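Local coordinates for regulatory protein BlaR1 (Bacillus licheniformis, PDB 1NRF) that probably senses beta-lactam antibiotics through its extracellular C-terminal domain, by acylation of a serine, and relays the signal across the membrane to the cytoplasm, at residues K236-A239 / G240-A243; E22-S25 / T26-D29; D174-Q177 / S178-E181. One frame throughout, in Å; residues are numbered along the deposited sequence.

Contact 1: K236-A239 / G240-A243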
ATOM      1  N   LYS A 236     -15.245   7.524   9.174  1.00 50.25           N
ATOM      2  CA  LYS A 236     -15.373   7.694   7.727  1.00 49.43           C
ATOM      3  C   LYS A 236     -15.529   6.329   7.070  1.00 49.80           C
ATOM      4  O   LYS A 236     -14.673   5.458   7.235  1.00 50.53           O
ATOM      5  CB  LYS A 236     -14.129   8.378   7.153  1.00 49.92           C
ATOM      6  CG  LYS A 236     -13.942   9.821   7.563  1.00 49.26           C
ATOM      7  CD  LYS A 236     -15.106  10.682   7.113  1.00 48.70           C
ATOM      8  CE  LYS A 236     -14.616  12.008   6.585  1.00 48.07           C
ATOM      9  NZ  LYS A 236     -13.790  11.787   5.368  1.00 46.13           N
ATOM     10  N   ARG A 237     -16.617   6.144   6.325  1.00 48.68           N
ATOM     11  CA  ARG A 237     -16.874   4.877   5.646  1.00 47.09           C
ATOM     12  C   ARG A 237     -15.744   4.534   4.673  1.00 46.26           C
ATOM     13  O   ARG A 237     -15.225   3.414   4.671  1.00 46.83           O
ATOM     14  CB  ARG A 237     -18.205   4.944   4.894  1.00 50.31           C
ATOM     15  CG  ARG A 237     -19.449   4.819   5.767  1.00 52.54           C
ATOM     16  CD  ARG A 237     -19.738   3.362   6.093  1.00 57.60           C
ATOM     17  NE  ARG A 237     -21.071   3.158   6.656  1.00 59.64           N
ATOM     18  CZ  ARG A 237     -21.734   2.004   6.605  1.00 61.83           C
ATOM     19  NH1 ARG A 237     -21.192   0.946   6.014  1.00 60.66           N
ATOM     20  NH2 ARG A 237     -22.949   1.910   7.134  1.00 63.33           N
ATOM     21  N   ALA A 238     -15.361   5.502   3.847  1.00 43.45           N
ATOM     22  CA  ALA A 238     -14.295   5.289   2.883  1.00 39.69           C
ATOM     23  C   ALA A 238     -12.984   5.776   3.490  1.00 38.07           C
ATOM     24  O   ALA A 238     -12.461   6.830   3.124  1.00 38.44           O
ATOM     25  CB  ALA A 238     -14.602   6.030   1.595  1.00 40.58           C
ATOM     26  N   ALA A 239     -12.465   4.993   4.428  1.00 34.82           N
ATOM     27  CA  ALA A 239     -11.233   5.323   5.118  1.00 32.33           C
ATOM     28  C   ALA A 239     -10.041   5.404   4.169  1.00 31.85           C
ATOM     29  O   ALA A 239      -9.161   6.233   4.353  1.00 31.74           O
ATOM     30  CB  ALA A 239     -10.976   4.310   6.206  1.00 30.41           C
ATOM     31  N   GLY A 240     -10.020   4.550   3.148  1.00 30.76           N
ATOM     32  CA  GLY A 240      -8.916   4.572   2.204  1.00 28.65           C
ATOM     33  C   GLY A 240      -8.793   5.907   1.487  1.00 29.88           C
ATOM     34  O   GLY A 240      -7.691   6.404   1.268  1.00 32.35           O
ATOM     35  N   SER A 241      -9.927   6.489   1.117  1.00 28.92           N
ATOM     36  CA  SER A 241      -9.947   7.764   0.418  1.00 28.40           C
ATOM     37  C   SER A 241      -9.546   8.887   1.358  1.00 26.80           C
ATOM     38  O   SER A 241      -8.753   9.753   1.008  1.00 26.19           O
ATOM     39  CB  SER A 241     -11.347   8.047  -0.143  1.00 30.89           C
ATOM     40  OG  SER A 241     -11.731   7.064  -1.090  1.00 35.43           O
ATOM     41  N   SER A 242     -10.097   8.859   2.564  1.00 26.33           N
ATOM     42  CA  SER A 242      -9.794   9.881   3.548  1.00 25.81           C
ATOM     43  C   SER A 242      -8.325   9.879   3.933  1.00 25.31           C
ATOM     44  O   SER A 242      -7.738  10.942   4.148  1.00 26.90           O
ATOM     45  CB  SER A 242     -10.669   9.690   4.781  1.00 26.53           C
ATOM     46  OG  SER A 242     -12.032   9.880   4.443  1.00 29.37           O
ATOM     47  N   ALA A 243      -7.732   8.694   4.025  1.00 22.85           N
ATOM     48  CA  ALA A 243      -6.319   8.587   4.373  1.00 25.13           C
ATOM     49  C   ALA A 243      -5.461   9.128   3.225  1.00 25.55           C
ATOM     50  O   ALA A 243      -4.409   9.717   3.451  1.00 25.61           O
ATOM     51  CB  ALA A 243      -5.948   7.134   4.671  1.00 22.30           C
TER
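Lys236 and Ala238 meet Ser242, and Ala239 meets Ala243, in a local helix-start contact, where the loop after strand 225-234 of the penicillin-binding, beta-lactamase-like sensor domain runs into helix 239-253. Ala238 occupies the N-cap position and is also the centre of an inverse gamma turn, with a weak bond of 3.2 Å from Ala239 N back to Arg237 O. Its carbonyl then starts the helix: Ser242 N reaches Ala238 O at 3.2 Å, nearly straight (N-H...O 167°) and in the carbonyl plane, whereas Ser241 N approaches the same oxygen at 3.3 Å with a bend (124°) that marks the bond as weak. Ala243 N follows by binding Ala239 O at 2.9 Å, so the regular i to i+4 pattern is in place from the N-cap residue onward.

Around this backbone, Gly240 N donates to Thr203 OG1, tying the helix start to strand 195-205. The methyl of Ala243 rests on Val230 and Ile232 of strand 225-234, and Phe31 lies against both Lys236 and Ser242, which places the turn between sheet and loop.

The side-chain link is polar. Ser242 OG stands beside its own backbone N (chi1 -64°), from where it faces the loop and makes a weak bond of 3.4 Å to Ala238 O. The lysine chain, bent at chi2, chi3 and chi4, curls round this hydroxyl, with Lys236 CB and CG each 3.7 Å from Ser242 OG, and the bend ends with Lys236 NZ donating to Ser242 OG at 2.8 Å.

Contact 2: E22-S25 / T26-D29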
ATOM      1  N   GLU A  22       6.714  15.721  13.939  1.00 48.69           N
ATOM      2  CA  GLU A  22       5.880  16.880  13.653  1.00 49.79           C
ATOM      3  C   GLU A  22       4.432  16.610  14.001  1.00 49.96           C
ATOM      4  O   GLU A  22       4.028  15.462  14.194  1.00 49.92           O
ATOM      5  CB  GLU A  22       5.996  17.281  12.187  1.00 50.55           C
ATOM      6  CG  GLU A  22       7.325  17.913  11.855  1.00 53.76           C
ATOM      7  CD  GLU A  22       7.403  18.374  10.420  1.00 56.26           C
ATOM      8  OE1 GLU A  22       6.499  19.121   9.989  1.00 55.53           O
ATOM      9  OE2 GLU A  22       8.371  17.993   9.728  1.00 59.22           O
ATOM     10  N   ASP A  23       3.653  17.680  14.085  1.00 49.79           N
ATOM     11  CA  ASP A  23       2.246  17.564  14.432  1.00 50.37           C
ATOM     12  C   ASP A  23       1.364  17.881  13.231  1.00 48.96           C
ATOM     13  O   ASP A  23       1.435  18.974  12.674  1.00 48.51           O
ATOM     14  CB  ASP A  23       1.915  18.515  15.586  1.00 50.42           C
ATOM     15  CG  ASP A  23       0.535  18.281  16.152  1.00 50.72           C
ATOM     16  OD1 ASP A  23       0.107  19.064  17.022  1.00 51.48           O
ATOM     17  OD2 ASP A  23      -0.120  17.308  15.731  1.00 51.29           O
ATOM     18  N   TYR A  24       0.536  16.918  12.839  1.00 48.14           N
ATOM     19  CA  TYR A  24      -0.361  17.097  11.709  1.00 46.98           C
ATOM     20  C   TYR A  24      -1.792  16.769  12.103  1.00 46.49           C
ATOM     21  O   TYR A  24      -2.647  16.527  11.248  1.00 46.67           O
ATOM     22  CB  TYR A  24       0.072  16.209  10.552  1.00 48.32           C
ATOM     23  CG  TYR A  24       1.483  16.457  10.081  1.00 48.01           C
ATOM     24  CD1 TYR A  24       1.868  17.698   9.581  1.00 48.83           C
ATOM     25  CD2 TYR A  24       2.429  15.439  10.112  1.00 49.55           C
ATOM     26  CE1 TYR A  24       3.167  17.914   9.115  1.00 49.91           C
ATOM     27  CE2 TYR A  24       3.723  15.641   9.653  1.00 50.49           C
ATOM     28  CZ  TYR A  24       4.086  16.876   9.155  1.00 49.62           C
ATOM     29  OH  TYR A  24       5.367  17.051   8.693  1.00 51.86           O
ATOM     30  N   SER A  25      -2.041  16.765  13.407  1.00 45.96           N
ATOM     31  CA  SER A  25      -3.362  16.485  13.959  1.00 45.86           C
ATOM     32  C   SER A  25      -4.495  17.122  13.164  1.00 44.94           C
ATOM     33  O   SER A  25      -5.442  16.443  12.766  1.00 44.24           O
ATOM     34  CB  SER A  25      -3.444  16.986  15.405  1.00 46.28           C
ATOM     35  OG  SER A  25      -2.585  16.254  16.252  1.00 48.65           O
ATOM     36  N   THR A  26      -4.394  18.431  12.950  1.00 45.14           N
ATOM     37  CA  THR A  26      -5.412  19.191  12.227  1.00 45.39           C
ATOM     38  C   THR A  26      -5.764  18.605  10.857  1.00 44.21           C
ATOM     39  O   THR A  26      -6.907  18.710  10.403  1.00 41.60           O
ATOM     40  CB  THR A  26      -4.978  20.670  12.062  1.00 47.38           C
ATOM     41  OG1 THR A  26      -3.640  20.725  11.546  1.00 49.70           O
ATOM     42  CG2 THR A  26      -5.028  21.392  13.403  1.00 47.92           C
ATOM     43  N   PHE A  27      -4.785  17.994  10.199  1.00 43.30           N
ATOM     44  CA  PHE A  27      -5.028  17.387   8.900  1.00 43.48           C
ATOM     45  C   PHE A  27      -5.872  16.129   9.082  1.00 42.75           C
ATOM     46  O   PHE A  27      -6.685  15.788   8.226  1.00 44.20           O
ATOM     47  CB  PHE A  27      -3.705  17.049   8.211  1.00 44.46           C
ATOM     48  CG  PHE A  27      -2.944  18.256   7.755  1.00 44.44           C
ATOM     49  CD1 PHE A  27      -3.382  18.994   6.660  1.00 45.95           C
ATOM     50  CD2 PHE A  27      -1.813  18.679   8.438  1.00 44.26           C
ATOM     51  CE1 PHE A  27      -2.702  20.139   6.255  1.00 45.92           C
ATOM     52  CE2 PHE A  27      -1.128  19.819   8.043  1.00 45.04           C
ATOM     53  CZ  PHE A  27      -1.574  20.551   6.950  1.00 45.96           C
ATOM     54  N   PHE A  28      -5.676  15.448  10.205  1.00 41.27           N
ATOM     55  CA  PHE A  28      -6.442  14.244  10.512  1.00 40.72           C
ATOM     56  C   PHE A  28      -7.820  14.648  11.051  1.00 41.71           C
ATOM     57  O   PHE A  28      -8.825  13.988  10.779  1.00 42.10           O
ATOM     58  CB  PHE A  28      -5.693  13.392  11.543  1.00 37.12           C
ATOM     59  CG  PHE A  28      -4.493  12.670  10.982  1.00 34.78           C
ATOM     60  CD1 PHE A  28      -4.525  11.290  10.781  1.00 31.92           C
ATOM     61  CD2 PHE A  28      -3.338  13.370  10.634  1.00 35.14           C
ATOM     62  CE1 PHE A  28      -3.434  10.619  10.246  1.00 28.98           C
ATOM     63  CE2 PHE A  28      -2.236  12.702  10.092  1.00 31.40           C
ATOM     64  CZ  PHE A  28      -2.287  11.326   9.900  1.00 31.24           C
ATOM     65  N   ASP A  29      -7.857  15.746  11.802  1.00 41.46           N
ATOM     66  CA  ASP A  29      -9.097  16.263  12.381  1.00 40.64           C
ATOM     67  C   ASP A  29     -10.135  16.574  11.309  1.00 39.82           C
ATOM     68  O   ASP A  29     -11.331  16.386  11.525  1.00 37.95           O
ATOM     69  CB  ASP A  29      -8.825  17.553  13.165  1.00 42.51           C
ATOM     70  CG  ASP A  29      -7.883  17.351  14.333  1.00 44.07           C
ATOM     71  OD1 ASP A  29      -7.359  18.366  14.842  1.00 44.19           O
ATOM     72  OD2 ASP A  29      -7.669  16.191  14.748  1.00 46.85           O
TER
HETATM   73  O   HOH W   1      -1.202  20.034  12.324  1.00 39.40           O
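Tyr24 packs against Phe27 and Phe28 on the tight side of this helix-start contact, while Asp23, Thr26 and Asp29 form its looser, solvent-facing side. On the tight side, Tyr24 CB lies 3.8 Å from Phe27 CD2 and 4.2 Å from Phe28 CE2. Tyr24 O comes to the edge of the Phe28 ring, in its plane, 3.3 Å from Phe28 CD2. The same oxygen accepts from Phe27 N at 2.8 Å, an i to i+3 bond bent at 136°, the donor standing 45° out of the carbonyl plane. One residue further along, Ser25 O accepts from Asp29 N at 2.7 Å, nearly along the C=O axis.

The polar side is organised by an Asx turn. Asp23, with CG anti to the backbone N (chi1 -170°), brings OD2 under the helix start, where it accepts from two donors of Ser25: the backbone N comes from above the carboxylate plane, and Ser25 OG donates at 2.7 Å to the syn lone pair of Asp23 OD2. This double grip fixes the carboxylate although the residue is exposed. A water bridges Asp23 O to Thr26 OG1, and the Asp29 carboxylate lies close to Ser25 O without bonding to it, two acceptors side by side.

Short helix 25-29 is thereby pinned between sheet and helix. Ser25 OG is hydrogen-bonded to Tyr50 OH and Phe28 meets the Tyr50 ring on strand 46-50; Tyr24 meets Phe37 of strand 33-41, and with Phe27 it leans on Ile250 of helix 239-253.

Contact 3: D174-Q177 / S178-E181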
ATOM      1  N   ASP A 174      15.858  -8.019  -5.205  1.00 40.42           N
ATOM      2  CA  ASP A 174      16.364  -8.593  -6.443  1.00 41.51           C
ATOM      3  C   ASP A 174      15.375  -9.457  -7.228  1.00 41.80           C
ATOM      4  O   ASP A 174      15.575 -10.663  -7.391  1.00 41.31           O
ATOM      5  CB  ASP A 174      17.630  -9.394  -6.140  1.00 42.61           C
ATOM      6  CG  ASP A 174      18.317  -9.889  -7.388  1.00 44.72           C
ATOM      7  OD1 ASP A 174      18.344  -9.143  -8.391  1.00 45.33           O
ATOM      8  OD2 ASP A 174      18.838 -11.022  -7.363  1.00 47.93           O
ATOM      9  N   PHE A 175      14.302  -8.832  -7.701  1.00 41.39           N
ATOM     10  CA  PHE A 175      13.299  -9.519  -8.501  1.00 40.38           C
ATOM     11  C   PHE A 175      13.579  -9.113  -9.940  1.00 40.18           C
ATOM     12  O   PHE A 175      14.322  -8.167 -10.179  1.00 39.28           O
ATOM     13  CB  PHE A 175      11.886  -9.077  -8.102  1.00 39.52           C
ATOM     14  CG  PHE A 175      11.417  -9.642  -6.785  1.00 38.45           C
ATOM     15  CD1 PHE A 175      11.401 -11.017  -6.572  1.00 37.89           C
ATOM     16  CD2 PHE A 175      10.989  -8.797  -5.759  1.00 36.33           C
ATOM     17  CE1 PHE A 175      10.968 -11.548  -5.358  1.00 40.09           C
ATOM     18  CE2 PHE A 175      10.557  -9.312  -4.547  1.00 37.42           C
ATOM     19  CZ  PHE A 175      10.545 -10.696  -4.343  1.00 38.86           C
ATOM     20  N   LYS A 176      13.000  -9.819 -10.903  1.00 42.13           N
ATOM     21  CA  LYS A 176      13.232  -9.461 -12.297  1.00 43.96           C
ATOM     22  C   LYS A 176      12.888  -7.977 -12.472  1.00 44.23           C
ATOM     23  O   LYS A 176      11.799  -7.523 -12.097  1.00 43.99           O
ATOM     24  CB  LYS A 176      12.390 -10.346 -13.231  1.00 43.58           C
ATOM     25  CG  LYS A 176      12.846 -11.811 -13.267  1.00 46.14           C
ATOM     26  CD  LYS A 176      11.977 -12.679 -14.187  1.00 47.37           C
ATOM     27  CE  LYS A 176      10.572 -12.898 -13.617  1.00 48.12           C
ATOM     28  NZ  LYS A 176       9.639 -13.615 -14.557  1.00 46.83           N
ATOM     29  N   GLN A 177      13.845  -7.224 -13.007  1.00 44.19           N
ATOM     30  CA  GLN A 177      13.689  -5.792 -13.229  1.00 45.54           C
ATOM     31  C   GLN A 177      12.355  -5.470 -13.906  1.00 44.95           C
ATOM     32  O   GLN A 177      11.703  -4.474 -13.586  1.00 43.25           O
ATOM     33  CB  GLN A 177      14.855  -5.293 -14.080  1.00 47.95           C
ATOM     34  CG  GLN A 177      14.675  -3.908 -14.655  1.00 52.97           C
ATOM     35  CD  GLN A 177      15.488  -3.708 -15.923  1.00 55.34           C
ATOM     36  OE1 GLN A 177      16.721  -3.641 -15.884  1.00 56.32           O
ATOM     37  NE2 GLN A 177      14.796  -3.625 -17.060  1.00 56.24           N
ATOM     38  N   SER A 178      11.952  -6.339 -14.827  1.00 43.21           N
ATOM     39  CA  SER A 178      10.708  -6.181 -15.568  1.00 42.68           C
ATOM     40  C   SER A 178       9.438  -6.168 -14.715  1.00 40.68           C
ATOM     41  O   SER A 178       8.528  -5.376 -14.961  1.00 41.69           O
ATOM     42  CB  SER A 178      10.594  -7.293 -16.614  1.00 44.19           C
ATOM     43  OG  SER A 178       9.349  -7.241 -17.292  1.00 47.87           O
ATOM     44  N   ASN A 179       9.365  -7.044 -13.722  1.00 38.10           N
ATOM     45  CA  ASN A 179       8.180  -7.111 -12.877  1.00 37.43           C
ATOM     46  C   ASN A 179       8.049  -5.909 -11.945  1.00 39.13           C
ATOM     47  O   ASN A 179       6.939  -5.434 -11.693  1.00 39.12           O
ATOM     48  CB  ASN A 179       8.189  -8.413 -12.084  1.00 35.93           C
ATOM     49  CG  ASN A 179       8.250  -9.630 -12.989  1.00 36.46           C
ATOM     50  OD1 ASN A 179       7.646  -9.646 -14.055  1.00 36.17           O
ATOM     51  ND2 ASN A 179       8.971 -10.656 -12.563  1.00 36.86           N
ATOM     52  N   ILE A 180       9.181  -5.422 -11.439  1.00 38.36           N
ATOM     53  CA  ILE A 180       9.201  -4.252 -10.563  1.00 39.66           C
ATOM     54  C   ILE A 180       8.556  -3.095 -11.328  1.00 40.50           C
ATOM     55  O   ILE A 180       7.659  -2.419 -10.827  1.00 39.80           O
ATOM     56  CB  ILE A 180      10.659  -3.822 -10.208  1.00 39.80           C
ATOM     57  CG1 ILE A 180      11.384  -4.938  -9.449  1.00 39.30           C
ATOM     58  CG2 ILE A 180      10.635  -2.529  -9.405  1.00 39.42           C
ATOM     59  CD1 ILE A 180      10.803  -5.236  -8.081  1.00 39.17           C
ATOM     60  N   GLU A 181       9.044  -2.876 -12.548  1.00 41.42           N
ATOM     61  CA  GLU A 181       8.547  -1.814 -13.418  1.00 42.03           C
ATOM     62  C   GLU A 181       7.054  -1.968 -13.674  1.00 40.06           C
ATOM     63  O   GLU A 181       6.330  -0.974 -13.756  1.00 38.71           O
ATOM     64  CB  GLU A 181       9.298  -1.830 -14.754  1.00 43.99           C
ATOM     65  CG  GLU A 181      10.541  -0.965 -14.784  1.00 48.36           C
ATOM     66  CD  GLU A 181      11.455  -1.296 -15.962  1.00 52.64           C
ATOM     67  OE1 GLU A 181      10.943  -1.491 -17.092  1.00 54.14           O
ATOM     68  OE2 GLU A 181      12.689  -1.349 -15.757  1.00 53.56           O
TER
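Lys176, at the N-cap, and Gln177, the first helical residue, meet the next turn at the start of helix 177-187 in a local contact; the helix belongs to the helical part of the penicillin-binding domain. Ser178, exposed, is the first step: its carbonyl accepts from the Thr182 hydroxyl one turn on.

Asn179 comes next and closes the turn. Its N-H reaches Lys176 O, Asn179 N lying 3.0 Å from that oxygen, while its amide ND2 sits 3.5 Å from Lys176 CB, the two side chains lying athwart each other. That amide does not bond to the lysine side chain; ND2 donates to Glu75 OE2 of helix 66-76, an oxygen that also takes Lys176 N, so one carboxylate oxygen takes both the N-cap backbone N-H and the Asn179 amide three residues on.

Ile180 turns inward, with CG1 beside the backbone N (chi1 -62°), which carries CD1 to the edge of the Phe175 ring, near its plane, and to 4.0 Å from Phe175 CB. Both residues also touch Leu71.

Glu181, exposed, follows, its N-H pointing almost straight (170°) at Gln177 O, with Glu181 N 3.3 Å from that oxygen. Its side chain runs alongside that of Gln177 in the same direction, amide and carboxylate planes 20° apart, with Glu181 OE2 3.4 Å from Gln177 CG.

Each contact is the start of a helix, but the three are placed differently about the active site. Contact 1 lies closest to it: Gly240 is about 8 Å from the side chain of Ser63, the probable acylation site, whereas contacts 2 and 3 lie away from annotated sites. Contacts 1 and 2 share one side of the molecule, their centres 16 Å apart and nearest atoms about 6 Å apart, and helix 239-253 joins them, since contact 1 begins it and residues near its end cover Tyr24 and Phe27. Contact 3 is on the opposite side of the chain's centre, 31 Å from contact 1 and 36 Å from contact 2 between centres.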